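Local coordinates for nitroreductase family protein (Clostridium novyi, PDB 3G14) that probably acts as an oxidoreductase of the FMN-dependent nitroreductase family, at residues 31-35 against 167-173; 44-48 against 103-108. All blocks are in the same frame, centred on the assembly; numbering follows the deposited sequence.

Interaction 1: 31-35 against 167-173; sequences IDMAM and KDMDEYL. With GOL (glycerol), chain I.
Met35 and Met169, both selenomethionines, cross at about a right angle between the last turn of helix 24-35 and the 3-10 turn 169-171, with Met35 CG lying 3.9 Å from Met169 CB. The Met169 chain then runs toward the preceding turn of the helix. Its CG sits between the backbone N and carbonyl carbon (chi1 89°), and a bend at chi3 lays the terminal methyl against the backbone, Met169 CE being 3.3 Å from Asp32 N; the same methyl also meets CG2 of Ile31. The other branch of Ile31 is used separately: CG1 and CD1 pack on Leu173 CD1, each at 3.8 Å. Met35, folded at chi2 and chi3, turns its selenium to Tyr172 in an oblique Met-aromatic contact, 4.6 Å from the ring centroid and 41° off the normal.

The contact thus fastens helix 24-35 to the loop leading into strand 173-175, at the edge of the mixed sheet as formed within this chain of the nitroreductase family. Before that turn, Asp168 forms an Asx turn, its OD1 accepting from Asp170 N from above the carboxylate plane. Lys167 reaches out with an extended chain to the C-terminal end of the helix, where NZ gives Met35 O a weak bond of 3.4 Å; a water that donates to Ala34 O accepts from the same ammonium, which is also hydrogen-bonded to Thr44 OG1. Glycerol, probably from the crystallisation liquor, bridges the segments: its O3 donates to Asp32 OD1, while its O1 accepts from Lys167 N and its O2 donates to Lys167 O. Asp32 OD2 is engaged by Arg36 and by Tyr5 of the second subunit.

Interaction 2: 44-48 against 103-108; sequences TPYKF and DTAIAM
Pro45 leads into the contact with its ring, CG lying 4.4 Å from Asp103 CB on helix 99-117, a loose apolar touch. The carboxylate of Asp103 has its own partner in the backbone N of Trp40, and an acetate ion, probably from the crystallisation liquor, lies close to it.

Tyr46 follows and makes the largest share of this segment's contact. Its CG occupies the crowded position between the backbone N and the carbonyl carbon (chi1 46°), and the ring reaches along the helix from Thr104 to Ala107. Near its root, CD2 is 3.5 Å from Thr104 OG1; the two side chains slide past each other in opposite directions, and the threonine hydroxyl is hydrogen-bonded to Tyr100 O one turn back. Farther out, Tyr46 CE2 passes Asp103 O, and the methyl of Ala107 approaches obliquely, 3.4 Å from Tyr46 CZ. Thr44 CG2 lies over one face of the ring, offset toward its rim. At the far end the phenol OH donates to a water 2.6 Å away, and that water donates in turn to Asp103 O, so this carbonyl serves both the water and Ala107 N within the helix.

Strand 46-51 is an inner strand of the mixed sheet, and helix 99-117 packs against it in the alpha/beta core of the nitroreductase-family domain; the short axes are 9.5 Å apart at 33°, nearer parallel than antiparallel. Strand alternation turns Lys47 away from the helix and returns Phe48 to it. The Phe48 ring takes the Ala107 methyl at its edge, in plane, with CZ 4.0 Å from CB. At the neighbouring ring atom, Phe48 CE1 lies 4.5 Å from the selenium of Met108, an oblique approach beside Ala84 of strand 80-86.

In the fold
Interactions 1 and 2 lie with their centres 10 Å apart and touch where residues 167-172 run beside Thr44 and the start of strand 46-51. Two probable hydrogen bonds join them: Lys167 NZ to Thr44 OG1 at 2.6 Å, and Phe48 N with Tyr172 O at 2.9 Å, the latter a backbone link between the strand and the end of the loop. The Tyr172 ring also packs on the strand, CD1 lying 3.5 Å from Tyr46 O. Along the chain, interaction 2 is nested inside the loop closed by interaction 1. The Phe48 side chain takes part in both neighbourhoods, touching Ala34 and Met35 of helix 24-35 as well as helix 99-117, and both contacts border the second subunit.

Interaction 1: 31-35 against 167-173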
loop_
_atom_site.group_PDB
_atom_site.type_symbol
_atom_site.label_atom_id
_atom_site.label_comp_id
_atom_site.label_asym_id
_atom_site.label_seq_id
_atom_site.Cartn_x
_atom_site.Cartn_y
_atom_site.Cartn_z
ATOM N N ILE B 31 -11.867 5.850 6.244
ATOM C CA ILE B 31 -10.933 6.956 6.093
ATOM C C ILE B 31 -9.946 7.021 7.277
ATOM O O ILE B 31 -8.754 7.301 7.112
ATOM C CB ILE B 31 -11.644 8.322 5.872
ATOM C CG1 ILE B 31 -12.570 8.275 4.633
ATOM C CG2 ILE B 31 -10.581 9.438 5.665
ATOM C CD1 ILE B 31 -11.899 7.896 3.263
ATOM N N ASP B 32 -10.446 6.805 8.493
ATOM C CA ASP B 32 -9.599 6.713 9.670
ATOM C C ASP B 32 -8.499 5.651 9.532
ATOM O O ASP B 32 -7.353 5.893 9.888
ATOM C CB ASP B 32 -10.437 6.402 10.905
ATOM C CG ASP B 32 -9.617 6.411 12.159
ATOM O OD1 ASP B 32 -9.097 7.487 12.532
ATOM O OD2 ASP B 32 -9.480 5.340 12.755
HETATM N N MSE B 33 -8.844 4.498 8.979
HETATM C CA MSE B 33 -7.822 3.486 8.701
HETATM C C MSE B 33 -6.734 4.029 7.779
HETATM O O MSE B 33 -5.574 3.811 8.026
HETATM C CB MSE B 33 -8.467 2.203 8.204
HETATM C CG MSE B 33 -9.319 1.585 9.368
HETATM SE SE MSE B 33 -10.133 -0.084 8.853
HETATM C CE MSE B 33 -11.951 0.302 9.443
ATOM N N ALA B 34 -7.098 4.787 6.759
ATOM C CA ALA B 34 -6.116 5.457 5.911
ATOM C C ALA B 34 -5.282 6.487 6.668
ATOM O O ALA B 34 -4.066 6.583 6.465
ATOM C CB ALA B 34 -6.796 6.084 4.689
HETATM N N MSE B 35 -5.927 7.247 7.554
HETATM C CA MSE B 35 -5.236 8.259 8.354
HETATM C C MSE B 35 -4.163 7.607 9.226
HETATM O O MSE B 35 -3.170 8.253 9.571
HETATM C CB MSE B 35 -6.216 9.031 9.229
HETATM C CG MSE B 35 -7.207 9.883 8.456
HETATM SE SE MSE B 35 -6.407 11.316 7.464
HETATM C CE MSE B 35 -6.067 10.393 5.804
ATOM N N LYS B 167 -3.801 13.177 13.009
ATOM C CA LYS B 167 -4.318 13.988 11.914
ATOM C C LYS B 167 -5.816 14.244 12.098
ATOM O O LYS B 167 -6.545 13.372 12.568
ATOM C CB LYS B 167 -4.114 13.254 10.587
ATOM C CG LYS B 167 -2.688 12.867 10.305
ATOM C CD LYS B 167 -2.580 11.898 9.106
ATOM C CE LYS B 167 -1.358 11.022 9.252
ATOM N NZ LYS B 167 -1.028 10.341 7.987
ATOM N N ASP B 168 -6.269 15.438 11.739
ATOM C CA ASP B 168 -7.705 15.672 11.659
ATOM C C ASP B 168 -8.157 15.269 10.266
ATOM O O ASP B 168 -7.823 15.976 9.319
ATOM C CB ASP B 168 -8.051 17.141 11.902
ATOM C CG ASP B 168 -9.546 17.401 11.833
ATOM O OD1 ASP B 168 -10.345 16.422 11.687
ATOM O OD2 ASP B 168 -9.923 18.586 11.940
HETATM N N MSE B 169 -8.914 14.171 10.140
HETATM C CA MSE B 169 -9.318 13.666 8.807
HETATM C C MSE B 169 -10.087 14.728 8.026
HETATM O O MSE B 169 -10.099 14.686 6.811
HETATM C CB MSE B 169 -10.153 12.369 8.858
HETATM C CG MSE B 169 -11.673 12.549 8.981
HETATM SE SE MSE B 169 -12.654 10.834 8.969
HETATM C CE MSE B 169 -11.113 9.859 9.406
ATOM N N ASP B 170 -10.707 15.684 8.725
ATOM C CA ASP B 170 -11.432 16.741 8.030
ATOM C C ASP B 170 -10.537 17.514 7.058
ATOM O O ASP B 170 -11.004 17.894 5.986
ATOM C CB ASP B 170 -12.136 17.670 9.030
ATOM C CG ASP B 170 -12.893 18.779 8.353
ATOM O OD1 ASP B 170 -13.802 18.505 7.543
ATOM O OD2 ASP B 170 -12.562 19.939 8.640
ATOM N N GLU B 171 -9.251 17.682 7.390
ATOM C CA GLU B 171 -8.275 18.332 6.477
ATOM C C GLU B 171 -7.908 17.478 5.236
ATOM O O GLU B 171 -7.219 17.952 4.334
ATOM C CB GLU B 171 -6.960 18.611 7.212
ATOM N N TYR B 172 -8.342 16.228 5.214
ATOM C CA TYR B 172 -7.848 15.260 4.221
ATOM C C TYR B 172 -8.961 14.572 3.442
ATOM O O TYR B 172 -8.682 13.659 2.685
ATOM C CB TYR B 172 -6.968 14.204 4.894
ATOM C CG TYR B 172 -5.729 14.764 5.544
ATOM C CD1 TYR B 172 -4.550 14.931 4.820
ATOM C CD2 TYR B 172 -5.734 15.125 6.898
ATOM C CE1 TYR B 172 -3.396 15.456 5.425
ATOM C CE2 TYR B 172 -4.580 15.637 7.517
ATOM C CZ TYR B 172 -3.424 15.815 6.760
ATOM O OH TYR B 172 -2.299 16.331 7.354
ATOM N N LEU B 173 -10.200 15.031 3.627
ATOM C CA LEU B 173 -11.389 14.411 3.041
ATOM C C LEU B 173 -12.350 15.464 2.485
ATOM O O LEU B 173 -12.882 16.321 3.219
ATOM C CB LEU B 173 -12.105 13.594 4.080
ATOM C CG LEU B 173 -13.244 12.690 3.609
ATOM C CD1 LEU B 173 -12.722 11.554 2.780
ATOM C CD2 LEU B 173 -13.911 12.212 4.924
HETATM C C1 GOL I . -3.997 9.366 12.738
HETATM O O1 GOL I . -3.311 10.448 12.152
HETATM C C2 GOL I . -5.390 9.812 13.182
HETATM O O2 GOL I . -6.006 10.762 12.321
HETATM C C3 GOL I . -6.289 8.595 13.349
HETATM O O3 GOL I . -7.253 8.849 14.349
HETATM O O HOH W 1 -2.457 8.827 6.540
#

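Interaction 2: 44-48 against 103-108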
loop_
_atom_site.group_PDB
_atom_site.type_symbol
_atom_site.label_atom_id
_atom_site.label_comp_id
_atom_site.label_asym_id
_atom_site.label_seq_id
_atom_site.Cartn_x
_atom_site.Cartn_y
_atom_site.Cartn_z
ATOM N N THR B 44 1.911 13.603 5.066
ATOM C CA THR B 44 0.706 12.947 4.515
ATOM C C THR B 44 0.458 13.631 3.222
ATOM O O THR B 44 -0.345 14.542 3.172
ATOM C CB THR B 44 -0.505 13.072 5.461
ATOM O OG1 THR B 44 -0.202 12.441 6.711
ATOM C CG2 THR B 44 -1.754 12.389 4.855
ATOM N N PRO B 45 1.218 13.244 2.175
ATOM C CA PRO B 45 1.178 14.002 0.913
ATOM C C PRO B 45 -0.077 13.784 0.026
ATOM O O PRO B 45 -0.050 14.133 -1.144
ATOM C CB PRO B 45 2.431 13.511 0.178
ATOM C CG PRO B 45 2.665 12.152 0.662
ATOM C CD PRO B 45 2.169 12.106 2.098
ATOM N N TYR B 46 -1.132 13.218 0.579
ATOM C CA TYR B 46 -2.352 12.884 -0.184
ATOM C C TYR B 46 -3.589 13.341 0.594
ATOM O O TYR B 46 -3.531 13.615 1.791
ATOM C CB TYR B 46 -2.429 11.373 -0.458
ATOM C CG TYR B 46 -2.120 10.543 0.766
ATOM C CD1 TYR B 46 -3.082 10.351 1.760
ATOM C CD2 TYR B 46 -0.847 10.012 0.973
ATOM C CE1 TYR B 46 -2.772 9.624 2.903
ATOM C CE2 TYR B 46 -0.534 9.325 2.124
ATOM C CZ TYR B 46 -1.506 9.134 3.089
ATOM O OH TYR B 46 -1.206 8.410 4.233
ATOM N N LYS B 47 -4.680 13.488 -0.154
ATOM C CA LYS B 47 -6.028 13.647 0.356
ATOM C C LYS B 47 -6.966 12.826 -0.515
ATOM O O LYS B 47 -6.570 12.378 -1.612
ATOM C CB LYS B 47 -6.431 15.132 0.341
ATOM C CG LYS B 47 -5.529 16.063 1.182
ATOM C CD LYS B 47 -5.990 17.537 1.139
ATOM C CE LYS B 47 -5.294 18.374 2.216
ATOM N NZ LYS B 47 -3.846 18.437 2.090
ATOM N N PHE B 48 -8.191 12.624 -0.014
ATOM C CA PHE B 48 -9.223 11.796 -0.651
ATOM C C PHE B 48 -10.413 12.665 -0.993
ATOM O O PHE B 48 -10.867 13.481 -0.156
ATOM C CB PHE B 48 -9.642 10.650 0.303
ATOM C CG PHE B 48 -8.497 9.776 0.642
ATOM C CD1 PHE B 48 -8.027 8.846 -0.299
ATOM C CD2 PHE B 48 -7.833 9.905 1.866
ATOM C CE1 PHE B 48 -6.909 8.059 -0.048
ATOM C CE2 PHE B 48 -6.706 9.093 2.140
ATOM C CZ PHE B 48 -6.253 8.170 1.184
ATOM N N ASP B 103 3.558 6.159 -0.631
ATOM C CA ASP B 103 2.770 6.534 0.527
ATOM C C ASP B 103 1.278 6.580 0.222
ATOM O O ASP B 103 0.446 6.106 1.010
ATOM C CB ASP B 103 3.270 7.847 1.073
ATOM C CG ASP B 103 4.563 7.666 1.901
ATOM O OD1 ASP B 103 5.031 6.523 2.061
ATOM O OD2 ASP B 103 5.102 8.648 2.349
ATOM N N THR B 104 0.937 7.084 -0.950
ATOM C CA THR B 104 -0.475 7.123 -1.341
ATOM C C THR B 104 -0.973 5.687 -1.591
ATOM O O THR B 104 -2.119 5.381 -1.232
ATOM C CB THR B 104 -0.708 8.052 -2.576
ATOM O OG1 THR B 104 -0.120 9.330 -2.333
ATOM C CG2 THR B 104 -2.218 8.233 -2.891
ATOM N N ALA B 105 -0.140 4.797 -2.178
ATOM C CA ALA B 105 -0.554 3.378 -2.393
ATOM C C ALA B 105 -0.872 2.672 -1.058
ATOM O O ALA B 105 -1.890 1.934 -0.924
ATOM C CB ALA B 105 0.527 2.551 -3.192
ATOM N N ILE B 106 -0.011 2.907 -0.089
ATOM C CA ILE B 106 -0.151 2.354 1.282
ATOM C C ILE B 106 -1.510 2.758 1.808
ATOM O O ILE B 106 -2.309 1.922 2.241
ATOM C CB ILE B 106 0.986 2.852 2.245
ATOM C CG1 ILE B 106 2.368 2.302 1.863
ATOM C CG2 ILE B 106 0.724 2.414 3.716
ATOM C CD1 ILE B 106 3.551 2.927 2.663
ATOM N N ALA B 107 -1.806 4.066 1.774
ATOM C CA ALA B 107 -3.053 4.590 2.355
ATOM C C ALA B 107 -4.283 4.105 1.605
ATOM O O ALA B 107 -5.300 3.742 2.224
ATOM C CB ALA B 107 -3.027 6.166 2.437
HETATM N N MSE B 108 -4.201 4.090 0.278
HETATM C CA MSE B 108 -5.285 3.546 -0.529
HETATM C C MSE B 108 -5.529 2.045 -0.250
HETATM O O MSE B 108 -6.674 1.602 -0.293
HETATM C CB MSE B 108 -5.010 3.781 -2.032
HETATM C CG MSE B 108 -6.181 3.420 -2.903
HETATM SE SE MSE B 108 -7.888 4.403 -2.469
HETATM C CE MSE B 108 -7.972 5.132 -4.330
HETATM O O HOH W 2 0.741 6.707 3.698
#